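P450 cytochrome, putative (Rippkaea orientalis, PDB 6Y01) binds the molybdenum cofactor and probably acts as its carrier, being a Rossmann-fold protein of the SLOG group despite its cytochrome name. Local coordinates at residues R101-V106 / S123-A128; V48-G53 / L72-P78; Q37-L41 / P162-I166; S63-K67 / D87-I91. All coordinates share one frame; numbering follows the deposited sequence. Where two conformers were deposited one is given.

Contact 1: R101-V106 / S123-A128; sequences RNNINV and SEVALA
With CG anti to their own carbonyl carbons (chi1 -67° for Asn102, -71° for Glu124), Asn102 and Glu124 meet between the two helices and cross at about a right angle. The Glu124 chain runs out extended, placing its CG 3.7 Å from Asn102 CB while its carboxylate reaches the amide of Asn105. That amide offers ND2 to Glu124 OE2 at 3.2 Å, a weak bond well off straight. The Asn102 amide is used on both sides: ND2 gives a hydrogen bond of 3.0 Å, nearly in the amide plane, to Ser123 OG, which in the conformer described also bonds to Gly120 O; OD1 takes a weak one from Arg101 NH1 at 2.8 Å. NE and NH2 of Arg101 are held by Ile76 O and Gly52 O. Asn102 OD1 also sits 3.2 Å from Glu124 OE2, two acceptors whose closeness the positive charge of Arg101 would probably ease. One turn on, methyl groups dominate. Val106 CG1 rests 3.4 Å from Glu124 O and 3.9 Å from Ala128 CB, and Leu127 CD1 lies against Asn102 CB. Glu124 ends a GxGTxxE sequence resembling the later part of the PGGxGTxxE motif of LOG proteins. The helix axes pass 9.1 Å apart at -54°; Leu127 of the second subunit packs on Asn102 and Ser123, Met21 of strand 17-21 touches Asn105 and Glu124, and Val125 leans on strand 135-138.

Contact 2: V48-G53 / L72-P78; sequences VLLTGG and LTIGILP
Leu49 and Thr73, Leu50 and Ile74, and Thr51 and Gly75 pair in parallel across neighbouring strands of the Rossmann-type sheet, the two strands of a beta-alpha-beta unit whose crossover is helix 58-68. Backbone bonds alternate between the strands: Leu49 N to Leu72 O, Ile74 N to Leu49 O at 2.8 Å, Thr51 N to Ile74 O, and Ile76 N to Thr51 O at 2.9 Å. Ile74 shows how the side chains follow. Its CB stands 3.8 Å from Leu49 O; CG1, swung anti to the carbonyl carbon (chi1 -48°), meets Val48 CG1 at 3.6 Å; CD1 ends 4.2 Å from that same methyl. Ile91 of the third subunit packs on Ile74 as well. Leu50 and Ile76 share this face and continue toward helix 102-108, whereas Leu49 and Thr73 look to helix 58-68. Beyond the strand, Gly52 and Gly53 open the glycine-rich turn leading to that helix. Gly53 has a positive phi, and Leu77 CD2 packs directly on its CA. Gly52 O and Ile76 O are only 3.0 Å apart, both acceptors, and the Arg101 guanidinium bonds to both. Thr51 OG1 takes the N-H of Gly53 in an ST turn and holds a water at 2.7 Å, which in turn donates to Ile74 O at 2.8 Å.

Contact 3: Q37-L41 / P162-I166; sequences QLGQL and PENCI
Helices 37-41 and 162-166 run in roughly the same direction, their axes 9.5 Å apart at closest and crossing at -37°, with Leu38 and Pro162 the nearest pair of CA atoms. No hydrogen bond spans them. Pro162, in the first turn of its helix, turns its ring toward the partner: Gln37 OE1 rests 3.5 Å from Pro162 CG, and Pro162 CB is touched by both leucines. Leu38 crosses the proline at about a right angle, and its CD2 settles against both Pro162 CA and Cys165 CB, 3.8 Å from each. The two helices flank one face of the doubly wound Rossmann-type sheet, although they come from opposite ends of the chain. Leu38 and Cys165 face inward, where both touch Ile113 of strand 111-115 and Leu138 of strand 135-138. Farther out lies Leu41, which reaches across with CD1 to 3.8 Å from Glu163 N and sets its CB 3.7 Å from Ile166 CG1. Glu163 starts away from helix 37-41, but a bend at chi2 (78°) folds its chain back, leaving OE2 4.1 Å from Leu41 CD1 on the more exposed side.

Contact 4: S63-K67 / D87-I91; sequences SQGAK and DAVDI
The carboxylate of Asp90 is the flat group here, and Lys67 NZ meets it on the side where its two oxygens fork rather than over a face. The salt bridge is uneven: NZ donates to OD2 of Asp90 at 2.8 Å through the syn lone pair of that oxygen, and only weakly to OD1 at 3.1 Å. Lysine and aspartate come from opposite directions. Lys67 gets there by curling, with bends at chi2 (-44°) and chi3 (-61°) that lay its chain along the backbone of Ala88, its CG 3.3 Å from Ala88 O. Its ammonium also bonds to Gly71 O, so the charge is held by two parts of the chain and would probably favour an ionised Asp90. Beside the salt bridge the contact is apolar. The buried Ala88 methyl presses on the helix, its CB 3.7 Å from CB of Ser63, also buried, and 3.8 Å from Gln64 CG. The polar ends of these helix residues turn elsewhere, Ser63 OG to Met59 O and Gln64 NE2 to Glu60. Behind the loop, Thr73 OG1 bonds to both Ala88 O and Asp90 N, fixing the bend just before Ile91 joins strand 73-77 through backbone bonds. The arrangement belongs to the edge of a Rossmann-type fold: the loop entering outer strand 91-94 is buttressed by helix 58-68, the crossover of the preceding beta-alpha-beta unit.

In the fold
Contacts 1 and 2 are buried, contacts 3 and 4 only partly so. Contact 2 is the backbone-bonded sheet itself; the others set helices against a helix or a loop. Contacts 2 and 4 draw on one beta-alpha-beta unit, strands 48-51 and 73-77 with helix 58-68, and meet where Gly75 N lies 2.8 Å from Ile91 O, a probable hydrogen bond. Contact 1, with its amide and carboxylate groups, is joined to the glycine-rich end of contact 2 by Arg101. Contact 3, about 20 Å from contact 1 between centres and across the chain's centre, is almost wholly apolar; it touches contact 4, whose surface side carries a salt bridge.

Contact 1: R101-V106 / S123-A128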
loop_
_atom_site.group_PDB
_atom_site.type_symbol
_atom_site.label_atom_id
_atom_site.label_comp_id
_atom_site.label_asym_id
_atom_site.label_seq_id
_atom_site.Cartn_x
_atom_site.Cartn_y
_atom_site.Cartn_z
ATOM N N ARG D 101 1.030 3.395 -5.620
ATOM C CA ARG D 101 1.766 4.553 -5.099
ATOM C C ARG D 101 1.182 5.886 -5.528
ATOM O O ARG D 101 1.524 6.906 -4.947
ATOM C CB ARG D 101 3.267 4.516 -5.456
ATOM C CG ARG D 101 3.681 4.734 -6.909
ATOM C CD ARG D 101 3.554 6.152 -7.399
ATOM N NE ARG D 101 4.448 6.339 -8.517
ATOM C CZ ARG D 101 4.240 5.977 -9.738
ATOM N NH1 ARG D 101 3.136 5.354 -10.147
ATOM N NH2 ARG D 101 5.183 6.083 -10.637
ATOM N N ASN D 102 0.285 5.901 -6.497
ATOM C CA ASN D 102 -0.286 7.148 -7.005
ATOM C C ASN D 102 -0.911 7.936 -5.836
ATOM O O ASN D 102 -0.901 9.159 -5.822
ATOM C CB ASN D 102 -1.300 6.834 -8.130
ATOM C CG ASN D 102 -0.655 6.258 -9.374
ATOM O OD1 ASN D 102 0.508 6.034 -9.374
ATOM N ND2 ASN D 102 -1.405 6.032 -10.466
ATOM N N ASN D 103 -1.480 7.222 -4.845
ATOM C CA ASN D 103 -2.140 7.907 -3.730
ATOM C C ASN D 103 -1.096 8.630 -2.873
ATOM O O ASN D 103 -1.382 9.686 -2.346
ATOM C CB ASN D 103 -3.051 6.967 -2.905
ATOM C CG ASN D 103 -4.183 7.740 -2.234
ATOM O OD1 ASN D 103 -4.894 8.559 -2.831
ATOM N ND2 ASN D 103 -4.412 7.426 -0.976
ATOM N N ILE D 104 0.102 8.055 -2.740
ATOM C CA ILE D 104 1.178 8.717 -1.981
ATOM C C ILE D 104 1.578 9.996 -2.689
ATOM O O ILE D 104 1.748 11.025 -2.008
ATOM C CB ILE D 104 2.390 7.780 -1.846
ATOM C CG1 ILE D 104 1.978 6.484 -1.135
ATOM C CG2 ILE D 104 3.513 8.510 -1.122
ATOM C CD1 ILE D 104 3.071 5.487 -1.040
ATOM N N ASN D 105 1.656 9.938 -4.023
ATOM C CA ASN D 105 2.051 11.153 -4.772
ATOM C C ASN D 105 1.116 12.303 -4.422
ATOM O O ASN D 105 1.497 13.420 -4.215
ATOM C CB ASN D 105 1.999 10.943 -6.294
ATOM C CG ASN D 105 2.953 9.880 -6.817
ATOM O OD1 ASN D 105 3.699 9.356 -6.090
ATOM N ND2 ASN D 105 2.834 9.493 -8.094
ATOM N N VAL D 106 -0.198 11.983 -4.407
ATOM C CA VAL D 106 -1.196 13.072 -4.238
ATOM C C VAL D 106 -1.306 13.504 -2.794
ATOM O O VAL D 106 -1.408 14.706 -2.540
ATOM C CB VAL D 106 -2.506 12.815 -4.963
ATOM C CG1 VAL D 106 -2.267 12.501 -6.453
ATOM C CG2 VAL D 106 -3.273 11.763 -4.253
ATOM N N SER D 123 -5.848 8.831 -13.344
ATOM C CA SER D 123 -6.020 8.190 -12.012
ATOM C C SER D 123 -5.515 9.126 -10.917
ATOM O O SER D 123 -6.171 9.267 -9.889
ATOM C CB SER D 123 -5.389 6.817 -11.921
ATOM O OG SER D 123 -3.980 6.836 -11.696
ATOM N N GLU D 124 -4.343 9.764 -11.124
ATOM C CA GLU D 124 -3.799 10.646 -10.093
ATOM C C GLU D 124 -4.639 11.897 -9.892
ATOM O O GLU D 124 -4.835 12.303 -8.748
ATOM C CB GLU D 124 -2.350 11.040 -10.442
ATOM C CG GLU D 124 -1.475 9.864 -10.263
ATOM C CD GLU D 124 -0.030 10.050 -10.173
ATOM O OE1 GLU D 124 0.374 11.156 -9.603
ATOM O OE2 GLU D 124 0.683 9.081 -10.484
ATOM N N VAL D 125 -5.087 12.504 -10.976
ATOM C CA VAL D 125 -5.969 13.688 -10.840
ATOM C C VAL D 125 -7.236 13.297 -10.075
ATOM O O VAL D 125 -7.625 14.031 -9.199
ATOM C CB VAL D 125 -6.298 14.286 -12.193
ATOM C CG1 VAL D 125 -7.379 15.341 -12.099
ATOM C CG2 VAL D 125 -5.042 14.885 -12.842
ATOM N N ALA D 126 -7.830 12.169 -10.445
ATOM C CA ALA D 126 -9.065 11.725 -9.776
ATOM C C ALA D 126 -8.807 11.546 -8.277
ATOM O O ALA D 126 -9.625 12.006 -7.448
ATOM C CB ALA D 126 -9.600 10.481 -10.445
ATOM N N LEU D 127 -7.726 10.850 -7.922
ATOM C CA LEU D 127 -7.372 10.637 -6.495
ATOM C C LEU D 127 -7.100 11.965 -5.785
ATOM O O LEU D 127 -7.476 12.157 -4.659
ATOM C CB LEU D 127 -6.183 9.682 -6.364
ATOM C CG LEU D 127 -6.449 8.235 -6.764
ATOM C CD1 LEU D 127 -5.132 7.447 -6.860
ATOM C CD2 LEU D 127 -7.381 7.581 -5.791
ATOM N N ALA D 128 -6.360 12.870 -6.450
ATOM C CA ALA D 128 -6.098 14.166 -5.824
ATOM C C ALA D 128 -7.396 14.910 -5.543
ATOM O O ALA D 128 -7.579 15.421 -4.430
ATOM C CB ALA D 128 -5.194 14.993 -6.726
#

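Contact 2: V48-G53 / L72-P78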
loop_
_atom_site.group_PDB
_atom_site.type_symbol
_atom_site.label_atom_id
_atom_site.label_comp_id
_atom_site.label_asym_id
_atom_site.label_seq_id
_atom_site.Cartn_x
_atom_site.Cartn_y
_atom_site.Cartn_z
ATOM N N VAL D 48 9.957 22.199 -3.694
ATOM C CA VAL D 48 10.401 20.830 -3.943
ATOM C C VAL D 48 9.540 20.246 -5.056
ATOM O O VAL D 48 8.277 20.433 -5.018
ATOM C CB VAL D 48 10.329 20.025 -2.658
ATOM C CG1 VAL D 48 10.694 18.579 -2.902
ATOM C CG2 VAL D 48 11.226 20.647 -1.604
ATOM N N LEU D 49 10.135 19.513 -5.975
ATOM C CA LEU D 49 9.403 18.816 -7.035
ATOM C C LEU D 49 9.243 17.375 -6.641
ATOM O O LEU D 49 10.193 16.721 -6.259
ATOM C CB LEU D 49 10.179 18.867 -8.346
ATOM C CG LEU D 49 9.566 18.036 -9.473
ATOM C CD1 LEU D 49 8.305 18.652 -9.962
ATOM C CD2 LEU D 49 10.539 17.915 -10.616
ATOM N N LEU D 50 7.986 16.899 -6.742
ATOM C CA LEU D 50 7.667 15.468 -6.542
ATOM C C LEU D 50 7.120 14.900 -7.826
ATOM O O LEU D 50 6.260 15.517 -8.457
ATOM C CB LEU D 50 6.689 15.286 -5.369
ATOM C CG LEU D 50 6.357 13.832 -5.055
ATOM C CD1 LEU D 50 5.846 13.705 -3.635
ATOM C CD2 LEU D 50 5.168 13.354 -5.921
ATOM N N THR D 51 7.620 13.749 -8.225
ATOM C CA THR D 51 7.045 12.996 -9.360
ATOM C C THR D 51 6.985 11.522 -9.003
ATOM O O THR D 51 7.502 11.091 -7.966
ATOM C CB THR D 51 7.920 13.155 -10.621
ATOM O OG1 THR D 51 9.070 12.292 -10.550
ATOM C CG2 THR D 51 8.297 14.588 -10.983
ATOM N N GLY D 52 6.369 10.758 -9.887
ATOM C CA GLY D 52 6.351 9.303 -9.765
ATOM C C GLY D 52 7.660 8.651 -10.192
ATOM O O GLY D 52 7.748 7.418 -10.280
ATOM N N GLY D 53 8.684 9.448 -10.566
ATOM C CA GLY D 53 10.009 8.861 -10.814
ATOM C C GLY D 53 10.227 8.137 -12.155
ATOM O O GLY D 53 11.135 7.392 -12.282
ATOM N N LEU D 72 15.538 20.588 -5.394
ATOM C CA LEU D 72 15.445 19.219 -4.864
ATOM C C LEU D 72 14.301 18.476 -5.551
ATOM O O LEU D 72 13.209 19.053 -5.749
ATOM C CB LEU D 72 15.168 19.288 -3.383
ATOM C CG LEU D 72 15.094 17.958 -2.646
ATOM C CD1 LEU D 72 16.423 17.231 -2.635
ATOM C CD2 LEU D 72 14.594 18.194 -1.231
ATOM N N THR D 73 14.597 17.272 -5.944
ATOM C CA THR D 73 13.627 16.386 -6.598
ATOM C C THR D 73 13.402 15.114 -5.794
ATOM O O THR D 73 14.319 14.462 -5.358
ATOM C CB THR D 73 14.053 16.058 -8.024
ATOM O OG1 THR D 73 15.325 15.410 -7.958
ATOM C CG2 THR D 73 14.120 17.314 -8.869
ATOM N N ILE D 74 12.113 14.745 -5.668
ATOM C CA ILE D 74 11.686 13.525 -4.961
ATOM C C ILE D 74 10.971 12.647 -5.988
ATOM O O ILE D 74 10.135 13.180 -6.765
ATOM C CB ILE D 74 10.683 13.843 -3.847
ATOM C CG1 ILE D 74 11.082 14.989 -2.937
ATOM C CG2 ILE D 74 10.389 12.556 -3.056
ATOM C CD1 ILE D 74 12.389 14.810 -2.196
ATOM N N GLY D 75 11.324 11.371 -5.997
ATOM C CA GLY D 75 10.611 10.433 -6.869
ATOM C C GLY D 75 9.964 9.345 -6.025
ATOM O O GLY D 75 10.616 8.763 -5.183
ATOM N N ILE D 76 8.679 9.094 -6.283
ATOM C CA ILE D 76 7.897 8.043 -5.555
ATOM C C ILE D 76 7.798 6.869 -6.514
ATOM O O ILE D 76 6.989 6.896 -7.433
ATOM C CB ILE D 76 6.522 8.540 -5.132
ATOM C CG1 ILE D 76 6.561 9.868 -4.409
ATOM C CG2 ILE D 76 5.857 7.474 -4.311
ATOM C CD1 ILE D 76 7.399 9.875 -3.174
ATOM N N LEU D 77 8.660 5.882 -6.313
ATOM C CA LEU D 77 8.857 4.823 -7.297
ATOM C C LEU D 77 7.888 3.692 -7.034
ATOM O O LEU D 77 7.716 3.263 -5.879
ATOM C CB LEU D 77 10.290 4.288 -7.228
ATOM C CG LEU D 77 11.407 5.332 -7.483
ATOM C CD1 LEU D 77 12.690 4.636 -7.397
ATOM C CD2 LEU D 77 11.232 5.975 -8.789
ATOM N N PRO D 78 7.323 3.128 -8.105
ATOM C CA PRO D 78 6.400 1.992 -7.951
ATOM C C PRO D 78 7.091 0.651 -7.742
ATOM O O PRO D 78 6.501 -0.285 -7.231
ATOM C CB PRO D 78 5.625 2.024 -9.279
ATOM C CG PRO D 78 6.622 2.586 -10.283
ATOM C CD PRO D 78 7.387 3.608 -9.486
HETATM O O HOH W 1 11.136 13.553 -9.401
#

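Contact 3: Q37-L41 / P162-I166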
loop_
_atom_site.group_PDB
_atom_site.type_symbol
_atom_site.label_atom_id
_atom_site.label_comp_id
_atom_site.label_asym_id
_atom_site.label_seq_id
_atom_site.Cartn_x
_atom_site.Cartn_y
_atom_site.Cartn_z
ATOM N N GLN D 37 10.002 23.278 -18.355
ATOM C CA GLN D 37 9.846 24.666 -17.856
ATOM C C GLN D 37 9.275 24.668 -16.441
ATOM O O GLN D 37 9.767 25.431 -15.585
ATOM C CB GLN D 37 9.012 25.545 -18.795
ATOM C CG GLN D 37 9.689 25.772 -20.135
ATOM C CD GLN D 37 8.852 26.651 -21.036
ATOM O OE1 GLN D 37 7.683 26.920 -20.739
ATOM N NE2 GLN D 37 9.420 27.105 -22.148
ATOM N N LEU D 38 8.239 23.865 -16.194
ATOM C CA LEU D 38 7.670 23.762 -14.833
ATOM C C LEU D 38 8.727 23.356 -13.840
ATOM O O LEU D 38 8.752 23.933 -12.744
ATOM C CB LEU D 38 6.538 22.719 -14.783
ATOM C CG LEU D 38 5.177 23.184 -15.202
ATOM C CD1 LEU D 38 4.232 21.967 -15.191
ATOM C CD2 LEU D 38 4.671 24.262 -14.251
ATOM N N GLY D 39 9.523 22.346 -14.170
ATOM C CA GLY D 39 10.539 21.902 -13.208
ATOM C C GLY D 39 11.476 23.042 -12.829
ATOM O O GLY D 39 11.775 23.248 -11.665
ATOM N N GLN D 40 11.951 23.763 -13.841
ATOM C CA GLN D 40 12.833 24.926 -13.615
ATOM C C GLN D 40 12.118 25.952 -12.733
ATOM O O GLN D 40 12.680 26.427 -11.759
ATOM C CB GLN D 40 13.232 25.595 -14.941
ATOM C CG GLN D 40 14.135 24.746 -15.780
ATOM C CD GLN D 40 14.458 25.394 -17.099
ATOM O OE1 GLN D 40 15.354 26.235 -17.145
ATOM N NE2 GLN D 40 13.763 24.951 -18.151
ATOM N N LEU D 41 10.861 26.293 -13.060
ATOM C CA LEU D 41 10.154 27.370 -12.332
ATOM C C LEU D 41 9.860 26.959 -10.880
ATOM O O LEU D 41 9.930 27.792 -9.978
ATOM C CB LEU D 41 8.860 27.757 -13.053
ATOM C CG LEU D 41 9.016 28.345 -14.442
ATOM C CD1 LEU D 41 7.664 28.501 -15.088
ATOM C CD2 LEU D 41 9.755 29.681 -14.412
ATOM N N PRO D 162 3.121 27.177 -18.064
ATOM C CA PRO D 162 3.889 26.911 -16.853
ATOM C C PRO D 162 3.905 28.102 -15.896
ATOM O O PRO D 162 3.726 27.912 -14.701
ATOM C CB PRO D 162 5.271 26.540 -17.408
ATOM C CG PRO D 162 4.944 25.930 -18.728
ATOM C CD PRO D 162 3.861 26.824 -19.283
ATOM N N GLU D 163 4.145 29.301 -16.416
ATOM C CA GLU D 163 4.152 30.503 -15.566
ATOM C C GLU D 163 2.813 30.667 -14.843
ATOM O O GLU D 163 2.789 31.018 -13.668
ATOM C CB GLU D 163 4.495 31.734 -16.431
ATOM C CG GLU D 163 5.890 31.699 -16.981
ATOM C CD GLU D 163 6.153 30.797 -18.203
ATOM O OE1 GLU D 163 5.173 30.186 -18.804
ATOM O OE2 GLU D 163 7.371 30.695 -18.576
ATOM N N ASN D 164 1.711 30.415 -15.552
ATOM C CA ASN D 164 0.366 30.535 -14.944
ATOM C C ASN D 164 0.216 29.492 -13.833
ATOM O O ASN D 164 -0.387 29.801 -12.809
ATOM C CB ASN D 164 -0.703 30.410 -16.025
ATOM C CG ASN D 164 -2.111 30.617 -15.514
ATOM O OD1 ASN D 164 -3.018 29.882 -15.905
ATOM N ND2 ASN D 164 -2.322 31.646 -14.715
ATOM N N CYS D 165 0.763 28.287 -14.008
ATOM C CA CYS D 165 0.757 27.291 -12.914
ATOM C C CYS D 165 1.405 27.875 -11.656
ATOM O O CYS D 165 0.850 27.676 -10.559
ATOM C CB CYS D 165 1.505 26.017 -13.269
ATOM S SG CYS D 165 0.744 25.051 -14.583
ATOM N N ILE D 166 2.544 28.539 -11.802
ATOM C CA ILE D 166 3.251 29.095 -10.632
ATOM C C ILE D 166 2.377 30.174 -9.991
ATOM O O ILE D 166 2.280 30.196 -8.753
ATOM C CB ILE D 166 4.639 29.647 -11.027
ATOM C CG1 ILE D 166 5.488 28.569 -11.692
ATOM C CG2 ILE D 166 5.324 30.257 -9.829
ATOM C CD1 ILE D 166 5.807 27.359 -10.841
#

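Contact 4: S63-K67 / D87-I91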
loop_
_atom_site.group_PDB
_atom_site.type_symbol
_atom_site.label_atom_id
_atom_site.label_comp_id
_atom_site.label_asym_id
_atom_site.label_seq_id
_atom_site.Cartn_x
_atom_site.Cartn_y
_atom_site.Cartn_z
ATOM N N SER D 63 11.918 16.722 -13.763
ATOM C CA SER D 63 13.021 16.474 -12.821
ATOM C C SER D 63 14.293 17.107 -13.383
ATOM O O SER D 63 15.024 17.755 -12.618
ATOM C CB SER D 63 13.230 14.995 -12.552
ATOM O OG SER D 63 12.131 14.513 -11.831
ATOM N N GLN D 64 14.572 16.930 -14.671
ATOM C CA GLN D 64 15.765 17.553 -15.275
ATOM C C GLN D 64 15.633 19.075 -15.201
ATOM O O GLN D 64 16.651 19.761 -15.014
ATOM C CB GLN D 64 15.955 17.053 -16.693
ATOM C CG GLN D 64 16.438 15.606 -16.762
ATOM C CD GLN D 64 16.963 15.170 -18.102
ATOM O OE1 GLN D 64 17.416 15.998 -18.915
ATOM N NE2 GLN D 64 17.040 13.876 -18.355
ATOM N N GLY D 65 14.466 19.638 -15.430
ATOM C CA GLY D 65 14.240 21.082 -15.306
ATOM C C GLY D 65 14.577 21.598 -13.923
ATOM O O GLY D 65 15.281 22.599 -13.760
ATOM N N ALA D 66 14.082 20.901 -12.907
ATOM C CA ALA D 66 14.309 21.292 -11.519
ATOM C C ALA D 66 15.809 21.202 -11.243
ATOM O O ALA D 66 16.357 22.087 -10.569
ATOM C CB ALA D 66 13.490 20.438 -10.541
ATOM N N LYS D 67 16.461 20.133 -11.696
ATOM C CA LYS D 67 17.905 20.012 -11.421
ATOM C C LYS D 67 18.721 21.097 -12.110
ATOM O O LYS D 67 19.724 21.589 -11.548
ATOM C CB LYS D 67 18.421 18.636 -11.821
ATOM C CG LYS D 67 17.921 17.497 -10.949
ATOM C CD LYS D 67 17.952 17.816 -9.467
ATOM C CE LYS D 67 19.319 18.119 -8.918
ATOM N NZ LYS D 67 19.220 18.493 -7.474
ATOM N N ASP D 87 19.141 9.910 -12.896
ATOM C CA ASP D 87 20.072 10.766 -12.179
ATOM C C ASP D 87 19.410 12.063 -11.803
ATOM O O ASP D 87 19.947 12.732 -10.950
ATOM C CB ASP D 87 21.274 11.144 -13.087
ATOM C CG ASP D 87 22.277 10.022 -13.268
ATOM O OD1 ASP D 87 22.189 8.988 -12.551
ATOM O OD2 ASP D 87 23.188 10.211 -14.091
ATOM N N ALA D 88 18.271 12.426 -12.390
ATOM C CA ALA D 88 17.620 13.720 -12.052
ATOM C C ALA D 88 16.735 13.659 -10.796
ATOM O O ALA D 88 16.247 14.714 -10.353
ATOM C CB ALA D 88 16.822 14.219 -13.195
ATOM N N VAL D 89 16.652 12.475 -10.187
ATOM C CA VAL D 89 15.888 12.286 -8.936
ATOM C C VAL D 89 16.864 12.278 -7.785
ATOM O O VAL D 89 17.724 11.361 -7.733
ATOM C CB VAL D 89 15.118 10.956 -8.959
ATOM C CG1 VAL D 89 14.488 10.661 -7.554
ATOM C CG2 VAL D 89 14.095 10.941 -10.097
ATOM N N ASP D 90 16.752 13.210 -6.856
ATOM C CA ASP D 90 17.697 13.283 -5.696
ATOM C C ASP D 90 17.328 12.269 -4.600
ATOM O O ASP D 90 18.215 11.649 -4.009
ATOM C CB ASP D 90 17.666 14.663 -5.058
ATOM C CG ASP D 90 18.180 15.757 -5.958
ATOM O OD1 ASP D 90 19.162 15.503 -6.702
ATOM O OD2 ASP D 90 17.571 16.851 -5.992
ATOM N N ILE D 91 16.014 12.128 -4.341
ATOM C CA ILE D 91 15.519 11.278 -3.245
ATOM C C ILE D 91 14.549 10.256 -3.839
ATOM O O ILE D 91 13.509 10.648 -4.337
ATOM C CB ILE D 91 14.806 12.126 -2.166
ATOM C CG1 ILE D 91 15.712 13.222 -1.589
ATOM C CG2 ILE D 91 14.205 11.210 -1.071
ATOM C CD1 ILE D 91 16.904 12.698 -0.876
#